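378aa long hypothetical citrate synthase (Sulfolobus tokodaii, PDB 1VGM) belongs to the mainly helical citrate synthase family and forms an assembly of two identical subunits. Local coordinates at residues 32-37 with 49-54; 179-184 with 270-275; 13-18 with 344-349; 150-155 with 169-174. All coordinates share one frame; numbering follows the deposited sequence.

Overall arrangement
Contacts 1 and 3 sit side by side against the second subunit, their centres about 14 Å apart, with contact 1 nested in the chain loop that contact 3 closes. Contact 2 lies another 14 Å from contact 1, centre to centre, and Met52 packs on Thr182 and Asp183 between them. Although contacts 2 and 3 have centres about 21 Å apart, a probable hydrogen bond joins Asp183 OD2 to His346 NE2 at 2.8 Å. Contact 4 shares helix 168-180 with contact 2; its centre is about 28 Å from that of contact 3. A glycerol, probably from the crystallisation liquor, lies by the Tyr181 side chain of contact 2, nearest atoms about 4 Å apart.

Contact 1 (32-37 with 49-54); sequences RGYDIN and IHLMLY
Arg32 NH2 is gripped by two consecutive backbone carbonyls of helix 45-54. It donates to Met52 O at 2.7 Å and an N-H...O angle of 138°, and to Leu51 O, also at 2.7 Å but bent further, to 124°. Both bonds count as weak by angle, yet both oxygens lie at the edge of the guanidinium, close to its plane. The bend of the arginine chain at chi2 (-108°) carries its end onto the last turn of the helix, and its aliphatic base joins the packing there, with Arg32 CB 3.7 Å from Leu51 CD1. Leu51, its CG anti to the backbone N, spreads both methyls toward segment 32-37. Its CD1 meets the edge of the Tyr34 ring at CE2, 3.8 Å away, and its CD2 lies equally far from Tyr34 CD2.

Arg32 and Gly33 form the link between strands 28-31 and 34-35, with backbone angles close to those of a type I' turn. Farther along, Asp35 is the N-cap of helix 36-42: its OD1 takes Asn37 N at 2.7 Å on the anti side, and Asn37 ND2 at 2.8 Å through its syn lone pair. From the second subunit, Arg370 donates to Arg32 O and packs on Tyr34, while Glu349 of the same chain forms a long, weak ion pair with Arg32 NH1. A positive group among carbonyls at a helix C-terminus would be favoured electrostatically, so one arginine probably stabilises the helix end while tying it to a hairpin turn at the dimer interface.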
# COMPACT_ATOMS: atom_id res chain seq x y z
N ARG A 32 -4.37 18.55 -17.87
CA ARG A 32 -3.78 19.88 -17.85
C ARG A 32 -4.36 20.76 -18.95
O ARG A 32 -3.64 21.49 -19.63
CB ARG A 32 -2.26 19.77 -17.99
CG ARG A 32 -1.54 19.38 -16.69
CD ARG A 32 -0.77 20.56 -16.11
NE ARG A 32 -0.42 20.38 -14.70
CZ ARG A 32 0.55 19.59 -14.26
NH1 ARG A 32 0.82 19.54 -12.96
NH2 ARG A 32 1.25 18.85 -15.11
N GLY A 33 -5.68 20.67 -19.13
CA GLY A 33 -6.37 21.63 -19.97
C GLY A 33 -6.59 21.17 -21.40
O GLY A 33 -7.37 21.77 -22.13
N TYR A 34 -5.90 20.11 -21.81
CA TYR A 34 -6.02 19.61 -23.18
C TYR A 34 -7.00 18.45 -23.24
O TYR A 34 -6.91 17.51 -22.45
CB TYR A 34 -4.65 19.15 -23.68
CG TYR A 34 -3.63 20.27 -23.81
CD1 TYR A 34 -3.71 21.20 -24.86
CD2 TYR A 34 -2.59 20.40 -22.90
CE1 TYR A 34 -2.77 22.22 -24.99
CE2 TYR A 34 -1.64 21.42 -23.02
CZ TYR A 34 -1.73 22.33 -24.06
OH TYR A 34 -0.80 23.33 -24.18
N ASP A 35 -7.95 18.51 -24.18
CA ASP A 35 -8.97 17.47 -24.32
C ASP A 35 -8.32 16.12 -24.61
O ASP A 35 -7.33 16.05 -25.33
CB ASP A 35 -9.93 17.82 -25.47
CG ASP A 35 -11.14 16.90 -25.52
OD1 ASP A 35 -11.01 15.75 -26.00
OD2 ASP A 35 -12.22 17.33 -25.09
N ILE A 36 -8.88 15.06 -24.05
CA ILE A 36 -8.28 13.74 -24.19
C ILE A 36 -8.25 13.29 -25.65
O ILE A 36 -7.36 12.54 -26.07
CB ILE A 36 -9.02 12.67 -23.33
CG1 ILE A 36 -8.37 11.30 -23.53
CG2 ILE A 36 -10.48 12.61 -23.69
CD1 ILE A 36 -7.39 10.94 -22.46
N ASN A 37 -9.22 13.75 -26.43
CA ASN A 37 -9.30 13.43 -27.85
C ASN A 37 -8.11 13.99 -28.63
O ASN A 37 -7.56 13.33 -29.51
CB ASN A 37 -10.61 13.96 -28.46
CG ASN A 37 -11.83 13.16 -28.02
OD1 ASN A 37 -12.16 12.14 -28.61
ND2 ASN A 37 -12.51 13.64 -26.98
N ILE A 49 3.39 12.15 -20.65
CA ILE A 49 4.33 12.08 -19.53
C ILE A 49 4.86 13.46 -19.19
O ILE A 49 4.82 13.87 -18.03
CB ILE A 49 5.53 11.15 -19.84
CG1 ILE A 49 5.06 9.70 -19.95
CG2 ILE A 49 6.57 11.26 -18.74
CD1 ILE A 49 6.15 8.76 -20.46
N HIS A 50 5.36 14.18 -20.20
CA HIS A 50 5.97 15.49 -19.96
C HIS A 50 4.91 16.50 -19.53
O HIS A 50 5.15 17.35 -18.67
CB HIS A 50 6.68 15.99 -21.22
CG HIS A 50 7.44 17.27 -21.02
ND1 HIS A 50 6.83 18.51 -21.02
CD2 HIS A 50 8.75 17.50 -20.81
CE1 HIS A 50 7.74 19.44 -20.82
NE2 HIS A 50 8.92 18.86 -20.69
N LEU A 51 3.72 16.39 -20.12
CA LEU A 51 2.62 17.28 -19.76
C LEU A 51 2.25 17.09 -18.29
O LEU A 51 2.20 18.07 -17.52
CB LEU A 51 1.41 16.99 -20.66
CG LEU A 51 0.11 17.76 -20.45
CD1 LEU A 51 0.34 19.26 -20.64
CD2 LEU A 51 -0.95 17.25 -21.44
N MET A 52 2.00 15.85 -17.89
CA MET A 52 1.55 15.58 -16.53
C MET A 52 2.60 15.92 -15.48
O MET A 52 2.27 16.41 -14.40
CB MET A 52 1.13 14.11 -16.37
CG MET A 52 -0.17 13.72 -17.09
SD MET A 52 -1.59 14.82 -16.81
CE MET A 52 -2.72 13.74 -16.02
N LEU A 53 3.87 15.66 -15.78
CA LEU A 53 4.91 15.79 -14.76
C LEU A 53 5.47 17.21 -14.73
O LEU A 53 5.68 17.79 -13.66
CB LEU A 53 6.04 14.79 -15.00
CG LEU A 53 5.66 13.31 -14.82
CD1 LEU A 53 6.85 12.43 -15.22
CD2 LEU A 53 5.27 13.05 -13.38
N TYR A 54 5.71 17.77 -15.91
CA TYR A 54 6.35 19.08 -16.03
C TYR A 54 5.34 20.20 -16.25
O TYR A 54 5.63 21.37 -15.99
CB TYR A 54 7.38 19.06 -17.16
CG TYR A 54 8.56 18.14 -16.90
CD1 TYR A 54 8.45 16.77 -17.10
CD2 TYR A 54 9.79 18.64 -16.45
CE1 TYR A 54 9.52 15.91 -16.84
CE2 TYR A 54 10.87 17.78 -16.19
CZ TYR A 54 10.72 16.42 -16.39
OH TYR A 54 11.78 15.57 -16.15

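Contact 2 (179-184 with 270-275); sequences ILYTDH and KIFKTL
Leu180 lays its CD1 methyl over the face of the Phe272 ring, 3.4 Å from the ring centroid and only 9° off the normal. This is a CH-pi contact of nearly central geometry. The two side chains run past each other in opposite directions, so Leu180 CB also comes to the rim, 3.8 Å from Phe272 CZ. With CG anti to the carbonyl carbon (chi1 -79°), the leucine sends its branches out toward helix 267-280. Leu180 CD2 meets Ile271 CD1 at 3.8 Å, and Ile271 CG2 touches both leucine methyls. Leu275, one turn on, closes the group more loosely, its CD1 4.3 Å from Leu180 CD1.

Tyr181, the first residue to leave the helical path after helix 168-180, adds an aromatic ring beside Phe272. Phe272 CZ lies over one face of the tyrosine ring, 4.0 Å from Tyr181 CE1. The ring planes are inclined at 52°, which makes the pair neither a stack nor an edge-to-face contact. The phenolic OH turns to other partners, Asp314 and Ser317, and helix 314-323 packs on Phe272 through Tyr316, Ser317 and Val320. Phe272 carries helix 267-280 against the end of helix 168-180 and against helix 314-323.

On the helix itself, Ile271 O accepts Thr274 OG1 at 2.7 Å as well as the backbone N of Leu275. The C-terminal end of helix 168-180 is packed against the side of helix 267-280, an apolar helix-helix contact inside the mainly helical citrate synthase fold.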
# COMPACT_ATOMS: atom_id res chain seq x y z
N ILE A 179 -2.49 6.64 -22.81
CA ILE A 179 -3.04 7.98 -22.61
C ILE A 179 -4.41 7.90 -21.93
O ILE A 179 -4.70 8.67 -21.01
CB ILE A 179 -3.18 8.74 -23.97
CG1 ILE A 179 -1.78 9.03 -24.54
CG2 ILE A 179 -3.92 10.06 -23.77
CD1 ILE A 179 -1.79 9.71 -25.89
N LEU A 180 -5.24 6.98 -22.40
CA LEU A 180 -6.66 6.95 -22.01
C LEU A 180 -6.87 6.67 -20.52
O LEU A 180 -7.79 7.20 -19.91
CB LEU A 180 -7.41 5.90 -22.84
CG LEU A 180 -7.80 6.31 -24.27
CD1 LEU A 180 -8.15 5.06 -25.10
CD2 LEU A 180 -8.98 7.27 -24.21
N TYR A 181 -6.01 5.83 -19.94
CA TYR A 181 -6.16 5.38 -18.56
C TYR A 181 -5.21 6.12 -17.60
O TYR A 181 -5.09 5.75 -16.43
CB TYR A 181 -5.90 3.87 -18.48
CG TYR A 181 -7.12 2.98 -18.66
CD1 TYR A 181 -7.01 1.76 -19.33
CD2 TYR A 181 -8.34 3.28 -18.05
CE1 TYR A 181 -8.07 0.86 -19.38
CE2 TYR A 181 -9.41 2.38 -18.10
CZ TYR A 181 -9.27 1.17 -18.76
OH TYR A 181 -10.30 0.25 -18.78
N THR A 182 -4.53 7.15 -18.09
CA THR A 182 -3.49 7.81 -17.30
C THR A 182 -3.95 8.38 -15.96
O THR A 182 -3.27 8.21 -14.95
CB THR A 182 -2.81 8.93 -18.13
OG1 THR A 182 -1.83 8.34 -18.99
CG2 THR A 182 -2.14 9.98 -17.21
N ASP A 183 -5.10 9.05 -15.93
CA ASP A 183 -5.65 9.53 -14.66
C ASP A 183 -7.16 9.76 -14.71
O ASP A 183 -7.73 10.06 -15.77
CB ASP A 183 -4.95 10.82 -14.24
CG ASP A 183 -5.23 11.19 -12.80
OD1 ASP A 183 -5.26 10.28 -11.96
OD2 ASP A 183 -5.41 12.39 -12.52
N HIS A 184 -7.81 9.63 -13.55
CA HIS A 184 -9.25 9.85 -13.42
C HIS A 184 -9.68 9.70 -11.97
O HIS A 184 -9.55 8.62 -11.38
CB HIS A 184 -10.03 8.85 -14.29
CG HIS A 184 -11.27 9.42 -14.91
ND1 HIS A 184 -12.50 9.39 -14.29
CD2 HIS A 184 -11.47 10.05 -16.10
CE1 HIS A 184 -13.40 9.97 -15.07
NE2 HIS A 184 -12.80 10.38 -16.17
N LYS A 270 -15.67 6.18 -26.09
CA LYS A 270 -15.77 6.51 -27.51
C LYS A 270 -14.47 6.18 -28.23
O LYS A 270 -14.47 5.64 -29.33
CB LYS A 270 -16.09 7.99 -27.69
CG LYS A 270 -17.52 8.40 -27.34
CD LYS A 270 -17.62 9.93 -27.27
CE LYS A 270 -19.05 10.43 -27.36
NZ LYS A 270 -19.09 11.90 -27.64
N ILE A 271 -13.34 6.53 -27.61
CA ILE A 271 -12.05 6.37 -28.26
C ILE A 271 -11.65 4.89 -28.29
O ILE A 271 -11.24 4.38 -29.33
CB ILE A 271 -10.96 7.21 -27.55
CG1 ILE A 271 -11.31 8.70 -27.67
CG2 ILE A 271 -9.59 6.91 -28.15
CD1 ILE A 271 -10.47 9.61 -26.80
N PHE A 272 -11.79 4.20 -27.17
CA PHE A 272 -11.57 2.75 -27.17
C PHE A 272 -12.42 2.05 -28.23
O PHE A 272 -11.96 1.12 -28.91
CB PHE A 272 -11.90 2.16 -25.79
CG PHE A 272 -10.75 2.20 -24.83
CD1 PHE A 272 -10.87 2.85 -23.61
CD2 PHE A 272 -9.54 1.58 -25.14
CE1 PHE A 272 -9.80 2.89 -22.71
CE2 PHE A 272 -8.47 1.62 -24.26
CZ PHE A 272 -8.60 2.27 -23.04
N LYS A 273 -13.66 2.49 -28.38
CA LYS A 273 -14.55 1.86 -29.35
C LYS A 273 -13.96 2.01 -30.76
O LYS A 273 -13.86 1.04 -31.50
CB LYS A 273 -15.95 2.49 -29.29
CG LYS A 273 -16.97 1.81 -30.20
CD LYS A 273 -18.34 2.46 -30.09
CE LYS A 273 -19.28 2.02 -31.21
NZ LYS A 273 -19.62 0.59 -31.12
N THR A 274 -13.57 3.23 -31.12
CA THR A 274 -13.02 3.49 -32.44
C THR A 274 -11.75 2.67 -32.68
O THR A 274 -11.51 2.18 -33.78
CB THR A 274 -12.70 5.00 -32.63
OG1 THR A 274 -11.63 5.38 -31.76
CG2 THR A 274 -13.90 5.83 -32.30
N LEU A 275 -10.93 2.52 -31.64
CA LEU A 275 -9.82 1.58 -31.70
C LEU A 275 -10.29 0.16 -31.98
O LEU A 275 -9.82 -0.49 -32.90
CB LEU A 275 -9.03 1.61 -30.40
CG LEU A 275 -8.30 2.92 -30.11
CD1 LEU A 275 -7.67 2.84 -28.73
CD2 LEU A 275 -7.25 3.18 -31.21

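Contact 3 (13-18 with 344-349); sequences IIKTTG and LAHIIE
Lys15 NZ forms a salt bridge with Glu349 OE2 at 2.7 Å, meeting that oxygen nearly along its C-O axis. The same ammonium donates to His346 ND1 at 2.9 Å, from somewhat outside the plane of the imidazole, and to the carbonyl Thr16 O at 2.9 Å, so three acceptors hold it. Lys15 reaches them with CG lodged between the backbone N and the carbonyl carbon (chi1 69°) and then bends at chi3 and chi4, curling its end back toward its own strand.

The Glu349 carboxylate is held at both oxygens. OE2 accepts a second bond from Thr17 OG1, at 3.1 Å, through its syn lone pair. The backbone secures OE1, where Gly18 N donates at 2.9 Å in a nearly straight bond of 164°. Packing fills in around this network: Thr17 OG1 rests 3.5 Å from His346 CE1, and Lys15 CE lies 3.6 Å from His346 O. Strand 13-17 crosses helix 344-349 at 103°, their axes approaching to 9.4 Å.

At the second ring nitrogen, His346 NE2 hydrogen-bonds to Asp183 OD2, while Thr17 OG1 also takes Leu19 N. Strand 13-17 pairs in a parallel ladder with a strand of the second subunit, so the strand that carries Lys15 and Thr17 is itself part of a sheet continuing across the interface. Each charge of this buried pair has further polar partners, and the proximity of lysine would favour an ionised carboxylate; the result is a specific, direction-dependent fastening of the N-terminal strand to helix 331-353.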
# COMPACT_ATOMS: atom_id res chain seq x y z
N ILE A 13 -12.25 16.03 0.48
CA ILE A 13 -11.23 16.45 -0.48
C ILE A 13 -9.86 16.15 0.10
O ILE A 13 -9.45 16.76 1.09
CB ILE A 13 -11.34 17.96 -0.80
CG1 ILE A 13 -12.70 18.26 -1.44
CG2 ILE A 13 -10.22 18.39 -1.74
CD1 ILE A 13 -13.03 19.76 -1.53
N ILE A 14 -9.15 15.19 -0.50
CA ILE A 14 -7.88 14.75 0.05
C ILE A 14 -6.71 15.58 -0.49
O ILE A 14 -5.65 15.64 0.12
CB ILE A 14 -7.61 13.24 -0.24
CG1 ILE A 14 -6.39 12.77 0.56
CG2 ILE A 14 -7.41 13.01 -1.74
CD1 ILE A 14 -6.12 11.29 0.46
N LYS A 15 -6.92 16.22 -1.63
CA LYS A 15 -5.92 17.14 -2.18
C LYS A 15 -6.55 17.98 -3.29
O LYS A 15 -7.64 17.70 -3.76
CB LYS A 15 -4.74 16.35 -2.76
CG LYS A 15 -5.07 15.54 -4.02
CD LYS A 15 -3.91 14.63 -4.43
CE LYS A 15 -2.77 15.42 -5.06
NZ LYS A 15 -3.02 15.76 -6.49
N THR A 16 -5.83 19.02 -3.71
CA THR A 16 -6.12 19.66 -4.98
C THR A 16 -5.26 19.00 -6.05
O THR A 16 -4.29 18.31 -5.74
CB THR A 16 -5.81 21.16 -4.93
OG1 THR A 16 -4.39 21.34 -4.83
CG2 THR A 16 -6.50 21.81 -3.72
N THR A 17 -5.62 19.22 -7.31
CA THR A 17 -4.80 18.75 -8.42
C THR A 17 -4.85 19.74 -9.58
O THR A 17 -5.89 20.34 -9.85
CB THR A 17 -5.31 17.38 -8.91
OG1 THR A 17 -4.39 16.84 -9.86
CG2 THR A 17 -6.70 17.53 -9.55
N GLY A 18 -3.71 19.91 -10.25
CA GLY A 18 -3.68 20.63 -11.52
C GLY A 18 -3.80 19.72 -12.73
O GLY A 18 -3.72 20.17 -13.88
N LEU A 344 2.03 8.67 -10.09
CA LEU A 344 3.28 9.40 -9.87
C LEU A 344 3.05 10.91 -9.88
O LEU A 344 3.57 11.64 -9.03
CB LEU A 344 4.31 9.03 -10.93
CG LEU A 344 4.89 7.61 -10.90
CD1 LEU A 344 5.67 7.37 -12.18
CD2 LEU A 344 5.79 7.41 -9.67
N ALA A 345 2.26 11.39 -10.84
CA ALA A 345 1.96 12.82 -10.92
C ALA A 345 1.29 13.31 -9.63
O ALA A 345 1.59 14.39 -9.14
CB ALA A 345 1.07 13.11 -12.12
N HIS A 346 0.40 12.49 -9.08
CA HIS A 346 -0.35 12.88 -7.89
C HIS A 346 0.50 12.92 -6.62
O HIS A 346 0.32 13.81 -5.79
CB HIS A 346 -1.54 11.94 -7.67
CG HIS A 346 -2.77 12.32 -8.43
ND1 HIS A 346 -3.59 13.36 -8.05
CD2 HIS A 346 -3.30 11.81 -9.57
CE1 HIS A 346 -4.58 13.48 -8.93
NE2 HIS A 346 -4.42 12.55 -9.86
N ILE A 347 1.39 11.95 -6.44
CA ILE A 347 2.18 11.93 -5.22
C ILE A 347 3.29 12.99 -5.25
O ILE A 347 3.71 13.48 -4.20
CB ILE A 347 2.81 10.52 -4.94
CG1 ILE A 347 3.64 10.06 -6.14
CG2 ILE A 347 1.71 9.52 -4.63
CD1 ILE A 347 4.32 8.70 -5.92
N ILE A 348 3.76 13.34 -6.45
CA ILE A 348 4.74 14.41 -6.59
C ILE A 348 4.08 15.75 -6.26
O ILE A 348 4.66 16.57 -5.55
CB ILE A 348 5.33 14.45 -8.03
CG1 ILE A 348 6.21 13.23 -8.26
CG2 ILE A 348 6.17 15.71 -8.22
CD1 ILE A 348 6.81 13.16 -9.65
N GLU A 349 2.88 15.97 -6.78
CA GLU A 349 2.09 17.14 -6.39
C GLU A 349 1.95 17.18 -4.88
O GLU A 349 2.21 18.21 -4.25
CB GLU A 349 0.70 17.09 -7.02
CG GLU A 349 0.58 17.83 -8.33
CD GLU A 349 -0.85 17.89 -8.85
OE1 GLU A 349 -1.13 18.78 -9.68
OE2 GLU A 349 -1.67 17.04 -8.44

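Contact 4 (150-155 with 169-174); sequences SESYAE and EEIKAM
A chi1 of 81° places Ser152 OG between its backbone N and carbonyl carbon, where it meets Ile171 CG2 at 3.6 Å. Ile171 answers with CG1 beside its backbone N (chi1 -58°), which leaves CG2 for the serine and sends CD1 along Glu155. The glutamate is extended and crosses the isoleucine at a slant, so that Glu155 OE1 comes to 3.9 Å from Ile171 CD1. The backbones are close here, with Glu155 CA 5.5 Å from Ile171 CA.

Ala154 suits so narrow a separation. Its CB touches the helix backbone at Ile171 O, 3.7 Å away, and lies 4.0 Å from Met174 CB. Met174 CG is equally near, but beyond it the methionine bends off toward Leu337 and Phe157.

The serine hydroxyl has a second task: as N-cap of helix 153-162, Ser152 OG accepts a bond from Glu155 N at 3.1 Å. Glu155 OE2 in turn makes a salt bridge with Lys165, in the loop leading to helix 168-180, and Pro166 packs on both Glu155 and Ile171.

Polar groups therefore border the apolar contact, with Ser152 OG used by the cap and Glu155 OE2 by Lys165. What crosses between the two consecutive helices is van der Waals contact, consistent with the small alanine side chain allowing the close approach.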
# COMPACT_ATOMS: atom_id res chain seq x y z
N SER A 150 13.59 2.05 -28.75
CA SER A 150 12.94 2.01 -30.06
C SER A 150 12.31 3.37 -30.28
O SER A 150 12.48 4.27 -29.46
CB SER A 150 11.87 0.92 -30.09
OG SER A 150 10.70 1.32 -29.41
N GLU A 151 11.58 3.52 -31.38
CA GLU A 151 11.01 4.82 -31.71
C GLU A 151 9.93 5.26 -30.73
O GLU A 151 9.57 6.44 -30.71
CB GLU A 151 10.42 4.79 -33.12
CG GLU A 151 11.48 4.58 -34.19
CD GLU A 151 10.90 4.54 -35.59
OE1 GLU A 151 11.60 4.08 -36.52
OE2 GLU A 151 9.74 4.96 -35.76
N SER A 152 9.40 4.35 -29.93
CA SER A 152 8.41 4.75 -28.93
C SER A 152 8.28 3.80 -27.75
O SER A 152 8.69 2.64 -27.81
CB SER A 152 7.04 4.95 -29.59
OG SER A 152 6.36 3.72 -29.78
N TYR A 153 7.71 4.31 -26.66
CA TYR A 153 7.52 3.53 -25.45
C TYR A 153 6.57 2.37 -25.74
O TYR A 153 6.85 1.22 -25.38
CB TYR A 153 6.95 4.43 -24.35
CG TYR A 153 6.65 3.74 -23.03
CD1 TYR A 153 5.37 3.24 -22.75
CD2 TYR A 153 7.63 3.64 -22.04
CE1 TYR A 153 5.08 2.66 -21.52
CE2 TYR A 153 7.34 3.06 -20.80
CZ TYR A 153 6.07 2.58 -20.55
OH TYR A 153 5.78 2.05 -19.32
N ALA A 154 5.45 2.67 -26.39
CA ALA A 154 4.47 1.63 -26.72
C ALA A 154 5.10 0.52 -27.56
O ALA A 154 4.79 -0.66 -27.38
CB ALA A 154 3.28 2.25 -27.47
N GLU A 155 5.98 0.88 -28.49
CA GLU A 155 6.60 -0.13 -29.32
C GLU A 155 7.53 -0.98 -28.47
O GLU A 155 7.48 -2.20 -28.52
CB GLU A 155 7.39 0.50 -30.48
CG GLU A 155 8.10 -0.54 -31.33
CD GLU A 155 8.76 0.03 -32.56
OE1 GLU A 155 8.58 1.23 -32.84
OE2 GLU A 155 9.47 -0.72 -33.25
N GLU A 169 -0.43 -0.15 -36.36
CA GLU A 169 -1.75 -0.04 -35.75
C GLU A 169 -1.70 -0.51 -34.29
O GLU A 169 -2.38 0.05 -33.42
CB GLU A 169 -2.78 -0.89 -36.50
CG GLU A 169 -2.77 -0.71 -38.01
CD GLU A 169 -1.82 -1.67 -38.72
OE1 GLU A 169 -0.62 -1.33 -38.89
OE2 GLU A 169 -2.27 -2.77 -39.10
N GLU A 170 -0.91 -1.54 -34.03
CA GLU A 170 -0.76 -2.03 -32.67
C GLU A 170 -0.08 -0.98 -31.79
O GLU A 170 -0.54 -0.70 -30.69
CB GLU A 170 0.04 -3.34 -32.68
CG GLU A 170 -0.82 -4.55 -32.98
CD GLU A 170 -0.03 -5.77 -33.39
OE1 GLU A 170 1.22 -5.75 -33.30
OE2 GLU A 170 -0.66 -6.76 -33.82
N ILE A 171 1.00 -0.39 -32.29
CA ILE A 171 1.69 0.66 -31.56
C ILE A 171 0.76 1.83 -31.24
O ILE A 171 0.74 2.32 -30.11
CB ILE A 171 2.90 1.19 -32.37
CG1 ILE A 171 3.86 0.04 -32.68
CG2 ILE A 171 3.62 2.27 -31.59
CD1 ILE A 171 4.87 0.35 -33.79
N LYS A 172 -0.02 2.26 -32.23
CA LYS A 172 -0.92 3.39 -32.04
C LYS A 172 -2.02 3.08 -31.01
O LYS A 172 -2.38 3.93 -30.20
CB LYS A 172 -1.57 3.79 -33.38
CG LYS A 172 -0.67 4.64 -34.29
CD LYS A 172 -1.29 4.85 -35.67
CE LYS A 172 -1.20 3.59 -36.51
NZ LYS A 172 -1.70 3.76 -37.91
N ALA A 173 -2.55 1.85 -31.05
CA ALA A 173 -3.61 1.44 -30.12
C ALA A 173 -3.09 1.35 -28.68
O ALA A 173 -3.81 1.66 -27.73
CB ALA A 173 -4.20 0.10 -30.55
N MET A 174 -1.85 0.91 -28.52
CA MET A 174 -1.24 0.79 -27.20
C MET A 174 -0.92 2.17 -26.63
O MET A 174 -1.16 2.44 -25.45
CB MET A 174 0.05 -0.04 -27.30
CG MET A 174 0.69 -0.38 -25.96
SD MET A 174 -0.29 -1.53 -24.96
CE MET A 174 -0.49 -0.60 -23.42